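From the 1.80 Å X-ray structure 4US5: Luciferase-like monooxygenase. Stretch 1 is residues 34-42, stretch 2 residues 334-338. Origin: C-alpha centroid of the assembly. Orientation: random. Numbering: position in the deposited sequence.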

# COMPACT_ATOMS: atom_id res chain seq x y z
N LEU B 34 -10.27 10.49 15.21
CA LEU B 34 -11.50 10.80 15.97
C LEU B 34 -12.32 9.55 16.21
O LEU B 34 -12.73 9.26 17.35
CB LEU B 34 -12.31 11.86 15.28
CG LEU B 34 -13.63 12.25 15.97
CD1 LEU B 34 -13.33 12.86 17.37
CD2 LEU B 34 -14.39 13.22 15.15
N ALA B 35 -12.53 8.78 15.15
CA ALA B 35 -13.30 7.56 15.24
C ALA B 35 -12.67 6.56 16.19
O ALA B 35 -13.37 5.87 16.95
CB ALA B 35 -13.49 6.97 13.85
N ASP B 36 -11.34 6.50 16.19
CA ASP B 36 -10.63 5.65 17.12
C ASP B 36 -10.95 6.09 18.57
O ASP B 36 -11.37 5.25 19.40
CB ASP B 36 -9.12 5.74 16.83
CG ASP B 36 -8.27 4.76 17.63
OD1 ASP B 36 -8.67 3.62 17.85
OD2 ASP B 36 -7.11 5.14 17.94
N ARG B 37 -10.77 7.36 18.85
CA ARG B 37 -11.00 7.91 20.22
C ARG B 37 -12.44 7.73 20.66
O ARG B 37 -12.69 7.47 21.83
CB ARG B 37 -10.65 9.38 20.26
CG ARG B 37 -9.13 9.57 20.21
CD ARG B 37 -8.68 10.98 20.48
NE ARG B 37 -9.47 11.98 19.75
CZ ARG B 37 -9.17 12.44 18.51
NH1 ARG B 37 -8.09 12.00 17.86
NH2 ARG B 37 -9.93 13.36 17.94
N LEU B 38 -13.39 7.90 19.75
CA LEU B 38 -14.82 7.86 20.10
C LEU B 38 -15.41 6.48 20.28
O LEU B 38 -16.50 6.36 20.81
CB LEU B 38 -15.63 8.62 19.06
CG LEU B 38 -15.46 10.13 19.04
CD1 LEU B 38 -16.25 10.72 17.88
CD2 LEU B 38 -15.90 10.76 20.36
N GLY B 39 -14.73 5.45 19.83
CA GLY B 39 -15.18 4.08 19.99
C GLY B 39 -15.87 3.46 18.80
O GLY B 39 -16.61 2.50 18.94
N TYR B 40 -15.64 4.01 17.60
CA TYR B 40 -16.09 3.30 16.39
C TYR B 40 -15.36 1.96 16.27
O TYR B 40 -14.20 1.81 16.69
CB TYR B 40 -15.89 4.19 15.14
CG TYR B 40 -16.90 5.32 15.00
CD1 TYR B 40 -16.84 6.45 15.79
CD2 TYR B 40 -17.88 5.28 14.00
CE1 TYR B 40 -17.77 7.48 15.64
CE2 TYR B 40 -18.81 6.29 13.83
CZ TYR B 40 -18.76 7.39 14.65
OH TYR B 40 -19.67 8.39 14.52
N GLU B 41 -16.03 0.97 15.69
CA GLU B 41 -15.50 -0.39 15.60
C GLU B 41 -14.40 -0.57 14.56
O GLU B 41 -13.38 -1.19 14.83
CB GLU B 41 -16.59 -1.42 15.28
CG GLU B 41 -17.72 -1.45 16.26
CD GLU B 41 -17.32 -1.85 17.65
OE1 GLU B 41 -16.41 -2.74 17.79
OE2 GLU B 41 -17.85 -1.21 18.59
N ARG B 42 -14.66 -0.05 13.34
CA ARG B 42 -13.73 -0.19 12.21
C ARG B 42 -13.79 1.04 11.32
O ARG B 42 -14.78 1.77 11.30
CB ARG B 42 -13.96 -1.46 11.39
CG ARG B 42 -15.25 -1.50 10.56
CD ARG B 42 -15.65 -2.92 10.17
NE ARG B 42 -16.19 -3.69 11.30
CZ ARG B 42 -15.70 -4.85 11.74
NH1 ARG B 42 -14.61 -5.41 11.21
NH2 ARG B 42 -16.31 -5.48 12.74
N GLU B 334 -24.35 6.10 22.10
CA GLU B 334 -23.78 5.78 23.41
C GLU B 334 -22.47 5.02 23.29
O GLU B 334 -22.21 4.06 24.02
CB GLU B 334 -24.83 5.01 24.29
CG GLU B 334 -25.99 5.92 24.62
CD GLU B 334 -27.16 5.22 25.35
OE1 GLU B 334 -27.06 4.04 25.78
OE2 GLU B 334 -28.18 5.86 25.47
N LEU B 335 -21.65 5.43 22.32
CA LEU B 335 -20.37 4.77 22.14
C LEU B 335 -19.49 5.01 23.40
O LEU B 335 -19.43 6.13 23.91
CB LEU B 335 -19.65 5.28 20.90
CG LEU B 335 -19.85 4.45 19.62
CD1 LEU B 335 -21.32 4.28 19.31
CD2 LEU B 335 -19.10 5.07 18.46
N THR B 336 -18.77 3.99 23.79
CA THR B 336 -17.75 4.12 24.83
C THR B 336 -16.42 4.55 24.18
O THR B 336 -15.87 3.83 23.35
CB THR B 336 -17.54 2.77 25.54
OG1 THR B 336 -18.76 2.37 26.18
CG2 THR B 336 -16.44 2.86 26.59
N PRO B 337 -15.89 5.73 24.57
CA PRO B 337 -14.60 6.17 24.05
C PRO B 337 -13.45 5.27 24.45
O PRO B 337 -13.56 4.49 25.42
CB PRO B 337 -14.42 7.57 24.62
CG PRO B 337 -15.39 7.70 25.74
CD PRO B 337 -16.43 6.64 25.60
N ARG B 338 -12.35 5.34 23.69
CA ARG B 338 -11.14 4.57 23.97
C ARG B 338 -10.16 5.37 24.80
O ARG B 338 -10.24 6.59 24.84
CB ARG B 338 -10.47 4.14 22.64
CG ARG B 338 -11.26 3.10 21.88
CD ARG B 338 -10.44 2.43 20.80
NE ARG B 338 -11.18 1.35 20.19
CZ ARG B 338 -12.03 1.49 19.15
NH1 ARG B 338 -12.29 2.69 18.63
NH2 ARG B 338 -12.66 0.43 18.67
O HOH W 1 -17.86 7.92 22.49

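All four direct hydrogen bonds across the contact come from Arg338, to the last turn of a helix and to Tyr40 just beyond it. Arg338 N donates to Arg37 O (2.8 Å). The Arg338 side chain, with CA-to-CB pointing toward the first stretch, carries the guanidinium to two further carbonyls. Arg338 NH1 bonds Asp36 O at 2.8 Å and Tyr40 O at 2.9 Å; Arg338 NH2 also reaches Tyr40 O at 2.9 Å. Both oxygens lie at the guanidinium edge, where the N-H groups point. Arginine suits the site because one flat group can serve two carbonyls.

Asp36 OD1 and Arg338 NH1 form a long salt bridge of 3.8 Å. The oxygen lies well out of the guanidinium plane, so the pair interacts by charge only, with no N-H pointing at it.

Gly39 ends the helix in a Schellman motif with positive phi. Gly39 CA makes a CA-H...O contact with Thr336 O at 3.4 Å. A CB here would clash with that oxygen and also jam against the preceding carbonyl, so glycine fits.

Leu335 supplies the apolar contact. Leu335 CD2 sits over one face of the Tyr40 ring, 4.1 Å from the centroid, in a CH-pi arrangement. Tyr40 is buried.

One water donates to both Leu38 O (2.7 Å) and Leu335 O (2.8 Å), bridging the stretches. Together the stretches bury 426 Å².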